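Local coordinates for protein ectonucleoside triphosphate diphosphohydrolase 4 (Homo sapiens, PDB 6WG5) that belongs to the GDA1/CD39 family of nucleoside phosphatases, within the actin-like ATPase clan, and carries an N-linked glycan, at residues P354-T359 / T364-V369. Numbering follows the deposited sequence.
Sequences PFMNKT and TSLNGV. With NAG (2-acetamido-2-deoxy-beta-D-glucopyranose), chain B.
Ser-365 O is gripped from two sources. Lys-358 NZ donates to it at 3.3 Å, and a water that also accepts from Thr-359 N donates to it at 2.8 Å. The lysine bond comes from above the carbonyl plane, with a C=O...N angle of only 104°. The lysine chain bends at chi3 and again at chi4 (67°), which brings its ammonium over this carbonyl. NZ also donates to Arg-455 O at the end of helix 436-456. The water on Ser-365 O and Thr-359 N also donates to Thr-364 OG1, whose hydroxyl also bonds to Glu-361 O in the short link between the segments.

Farther along, the backbones meet directly. Asn-367 N donates to Met-356 O at 3.1 Å, in the carbonyl plane. Beside this bond, Leu-366 CD2 packs on Met-356 CB at 3.6 Å. The rest of the methionine chain leads off toward Trp-448 and Glu-451 of helix 436-456. On the next residue, Gly-368, CA lies 3.7 Å from Thr-359 CG2.

Asn-357 is the glycosylated residue, with ND2 bonded to C1 of the N-acetylglucosamine. Its remaining N-H reaches Asn-367 OD1 at 3.0 Å. The acceptor lies close to the Asn-357 amide plane, but the donor stands 37° out of the Asn-367 carbonyl plane. Phe-281 and Arg-289 lie against the glycosylated side chain.

The contact thus pins together two parts of the long loop between helix 345-352 and strand 381-385. The linkage nitrogen keeps one N-H for Asn-367, and this bond should limit rotation of the amide that carries the sugar.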
ATOM      1  N   PRO A 354       0.008 -21.023 -13.612  1.00 39.78           N
ATOM      2  CA  PRO A 354      -0.022 -20.243 -14.861  1.00 37.51           C
ATOM      3  C   PRO A 354      -0.548 -18.831 -14.697  1.00 36.82           C
ATOM      4  O   PRO A 354      -0.148 -17.936 -15.453  1.00 45.42           O
ATOM      5  CB  PRO A 354      -0.944 -21.074 -15.767  1.00 39.30           C
ATOM      6  CG  PRO A 354      -0.878 -22.456 -15.221  1.00 38.59           C
ATOM      7  CD  PRO A 354      -0.695 -22.311 -13.745  1.00 38.50           C
ATOM      8  N   PHE A 355      -1.432 -18.597 -13.731  1.00 24.47           N
ATOM      9  CA  PHE A 355      -2.102 -17.310 -13.615  1.00 26.00           C
ATOM     10  C   PHE A 355      -1.207 -16.221 -13.043  1.00 25.80           C
ATOM     11  O   PHE A 355      -1.594 -15.048 -13.078  1.00 22.81           O
ATOM     12  CB  PHE A 355      -3.361 -17.466 -12.763  1.00 25.02           C
ATOM     13  CG  PHE A 355      -4.369 -18.396 -13.369  1.00 29.25           C
ATOM     14  CD1 PHE A 355      -5.346 -17.917 -14.225  1.00 31.25           C
ATOM     15  CD2 PHE A 355      -4.321 -19.754 -13.110  1.00 29.41           C
ATOM     16  CE1 PHE A 355      -6.266 -18.772 -14.794  1.00 27.72           C
ATOM     17  CE2 PHE A 355      -5.239 -20.614 -13.678  1.00 27.59           C
ATOM     18  CZ  PHE A 355      -6.211 -20.121 -14.522  1.00 24.42           C
ATOM     19  N   MET A 356      -0.030 -16.573 -12.523  1.00 30.13           N
ATOM     20  CA  MET A 356       0.968 -15.560 -12.203  1.00 28.26           C
ATOM     21  C   MET A 356       1.596 -14.974 -13.458  1.00 29.93           C
ATOM     22  O   MET A 356       2.197 -13.896 -13.394  1.00 31.25           O
ATOM     23  CB  MET A 356       2.045 -16.153 -11.300  1.00 30.50           C
ATOM     24  CG  MET A 356       1.522 -16.582  -9.944  1.00 32.92           C
ATOM     25  SD  MET A 356       2.839 -16.876  -8.757  1.00 35.41           S
ATOM     26  CE  MET A 356       3.605 -18.335  -9.458  1.00 31.19           C
ATOM     27  N   ASN A 357       1.464 -15.653 -14.597  1.00 30.52           N
ATOM     28  CA  ASN A 357       1.890 -15.109 -15.886  1.00 33.38           C
ATOM     29  C   ASN A 357       3.402 -14.902 -15.931  1.00 37.14           C
ATOM     30  O   ASN A 357       3.906 -13.964 -16.554  1.00 39.60           O
ATOM     31  CB  ASN A 357       1.140 -13.807 -16.192  1.00 35.09           C
ATOM     32  CG  ASN A 357      -0.116 -14.041 -17.003  1.00 37.91           C
ATOM     33  OD1 ASN A 357      -0.553 -15.179 -17.177  1.00 42.96           O
ATOM     34  ND2 ASN A 357      -0.704 -12.964 -17.505  1.00 45.35           N
ATOM     35  N   LYS A 358       4.137 -15.800 -15.281  1.00 34.08           N
ATOM     36  CA  LYS A 358       5.590 -15.702 -15.262  1.00 31.95           C
ATOM     37  C   LYS A 358       6.172 -16.048 -16.625  1.00 35.75           C
ATOM     38  O   LYS A 358       5.666 -16.922 -17.333  1.00 40.70           O
ATOM     39  CB  LYS A 358       6.176 -16.631 -14.201  1.00 29.03           C
ATOM     40  CG  LYS A 358       5.930 -16.181 -12.769  1.00 32.49           C
ATOM     41  CD  LYS A 358       6.671 -17.054 -11.759  1.00 34.08           C
ATOM     42  CE  LYS A 358       8.176 -16.798 -11.766  1.00 34.95           C
ATOM     43  NZ  LYS A 358       8.525 -15.442 -11.263  1.00 35.18           N
ATOM     44  N   THR A 359       7.244 -15.352 -16.990  1.00 37.78           N
ATOM     45  CA  THR A 359       8.016 -15.646 -18.188  1.00 37.34           C
ATOM     46  C   THR A 359       9.340 -16.286 -17.785  1.00 43.98           C
ATOM     47  O   THR A 359       9.632 -16.476 -16.601  1.00 49.70           O
ATOM     48  CB  THR A 359       8.252 -14.376 -19.012  1.00 36.86           C
ATOM     49  OG1 THR A 359       9.200 -13.535 -18.341  1.00 40.27           O
ATOM     50  CG2 THR A 359       6.953 -13.610 -19.210  1.00 35.97           C
ATOM     51  N   THR A 364      12.627 -11.217 -13.399  1.00 39.85           N
ATOM     52  CA  THR A 364      11.223 -10.885 -13.586  1.00 37.57           C
ATOM     53  C   THR A 364      10.366 -11.696 -12.625  1.00 37.90           C
ATOM     54  O   THR A 364      10.705 -12.827 -12.264  1.00 43.55           O
ATOM     55  CB  THR A 364      10.760 -11.143 -15.027  1.00 41.26           C
ATOM     56  OG1 THR A 364      11.039 -12.500 -15.392  1.00 44.78           O
ATOM     57  CG2 THR A 364      11.462 -10.195 -15.990  1.00 41.53           C
ATOM     58  N   SER A 365       9.247 -11.100 -12.215  1.00 35.64           N
ATOM     59  CA  SER A 365       8.338 -11.722 -11.260  1.00 34.41           C
ATOM     60  C   SER A 365       7.012 -12.058 -11.933  1.00 35.94           C
ATOM     61  O   SER A 365       6.942 -12.994 -12.735  1.00 44.03           O
ATOM     62  CB  SER A 365       8.121 -10.798 -10.058  1.00 35.59           C
ATOM     63  OG  SER A 365       7.702  -9.512 -10.476  1.00 28.52           O
ATOM     64  N   LEU A 366       5.957 -11.312 -11.620  1.00 28.64           N
ATOM     65  CA  LEU A 366       4.656 -11.565 -12.216  1.00 28.30           C
ATOM     66  C   LEU A 366       4.548 -10.866 -13.561  1.00 30.53           C
ATOM     67  O   LEU A 366       5.081  -9.770 -13.754  1.00 32.52           O
ATOM     68  CB  LEU A 366       3.535 -11.071 -11.301  1.00 28.91           C
ATOM     69  CG  LEU A 366       3.505 -11.595  -9.866  1.00 28.99           C
ATOM     70  CD1 LEU A 366       2.335 -10.982  -9.121  1.00 29.89           C
ATOM     71  CD2 LEU A 366       3.419 -13.106  -9.849  1.00 33.03           C
ATOM     72  N   ASN A 367       3.850 -11.505 -14.496  1.00 32.33           N
ATOM     73  CA  ASN A 367       3.515 -10.889 -15.773  1.00 31.57           C
ATOM     74  C   ASN A 367       4.752 -10.450 -16.546  1.00 32.31           C
ATOM     75  O   ASN A 367       4.671  -9.555 -17.391  1.00 36.60           O
ATOM     76  CB  ASN A 367       2.579  -9.694 -15.556  1.00 36.18           C
ATOM     77  CG  ASN A 367       1.471  -9.618 -16.585  1.00 39.34           C
ATOM     78  OD1 ASN A 367       1.187 -10.586 -17.293  1.00 37.77           O
ATOM     79  ND2 ASN A 367       0.827  -8.460 -16.666  1.00 40.28           N
ATOM     80  N   GLY A 368       5.902 -11.061 -16.269  1.00 42.08           N
ATOM     81  CA  GLY A 368       7.128 -10.698 -16.950  1.00 44.22           C
ATOM     82  C   GLY A 368       7.660  -9.323 -16.616  1.00 42.78           C
ATOM     83  O   GLY A 368       8.439  -8.767 -17.392  1.00 47.45           O
ATOM     84  N   VAL A 369       7.267  -8.758 -15.483  1.00 28.81           N
ATOM     85  CA  VAL A 369       7.697  -7.421 -15.094  1.00 27.73           C
ATOM     86  C   VAL A 369       9.044  -7.519 -14.394  1.00 31.26           C
ATOM     87  O   VAL A 369       9.294  -8.452 -13.624  1.00 33.64           O
ATOM     88  CB  VAL A 369       6.645  -6.748 -14.192  1.00 25.82           C
ATOM     89  CG1 VAL A 369       7.164  -5.421 -13.651  1.00 26.91           C
ATOM     90  CG2 VAL A 369       5.353  -6.534 -14.963  1.00 24.84           C
TER
HETATM   91  C1  NAG B   1      -1.875 -13.113 -18.324  1.00 45.29           C
HETATM   92  C2  NAG B   1      -2.718 -11.838 -18.429  1.00 44.42           C
HETATM   93  C3  NAG B   1      -3.794 -11.989 -19.505  1.00 52.56           C
HETATM   94  C4  NAG B   1      -3.203 -12.488 -20.818  1.00 63.35           C
HETATM   95  C5  NAG B   1      -2.367 -13.737 -20.577  1.00 64.00           C
HETATM   96  C6  NAG B   1      -1.642 -14.217 -21.812  1.00 67.87           C
HETATM   97  C7  NAG B   1      -3.131 -10.375 -16.495  1.00 39.40           C
HETATM   98  C8  NAG B   1      -3.868 -10.223 -15.199  1.00 40.97           C
HETATM   99  N2  NAG B   1      -3.333 -11.523 -17.149  1.00 41.42           N
HETATM  100  O3  NAG B   1      -4.425 -10.730 -19.708  1.00 49.54           O
HETATM  101  O4  NAG B   1      -4.258 -12.829 -21.710  1.00 80.81           O
HETATM  102  O5  NAG B   1      -1.361 -13.453 -19.599  1.00 60.73           O
HETATM  103  O6  NAG B   1      -0.637 -15.165 -21.481  1.00 74.65           O
HETATM  104  O7  NAG B   1      -2.387  -9.501 -16.927  1.00 41.11           O
HETATM  105  O   HOH W   1      11.637 -15.697 -12.233  1.00 62.44           O
HETATM  106  O   HOH W   2       8.114 -13.326 -15.224  1.00 46.83           O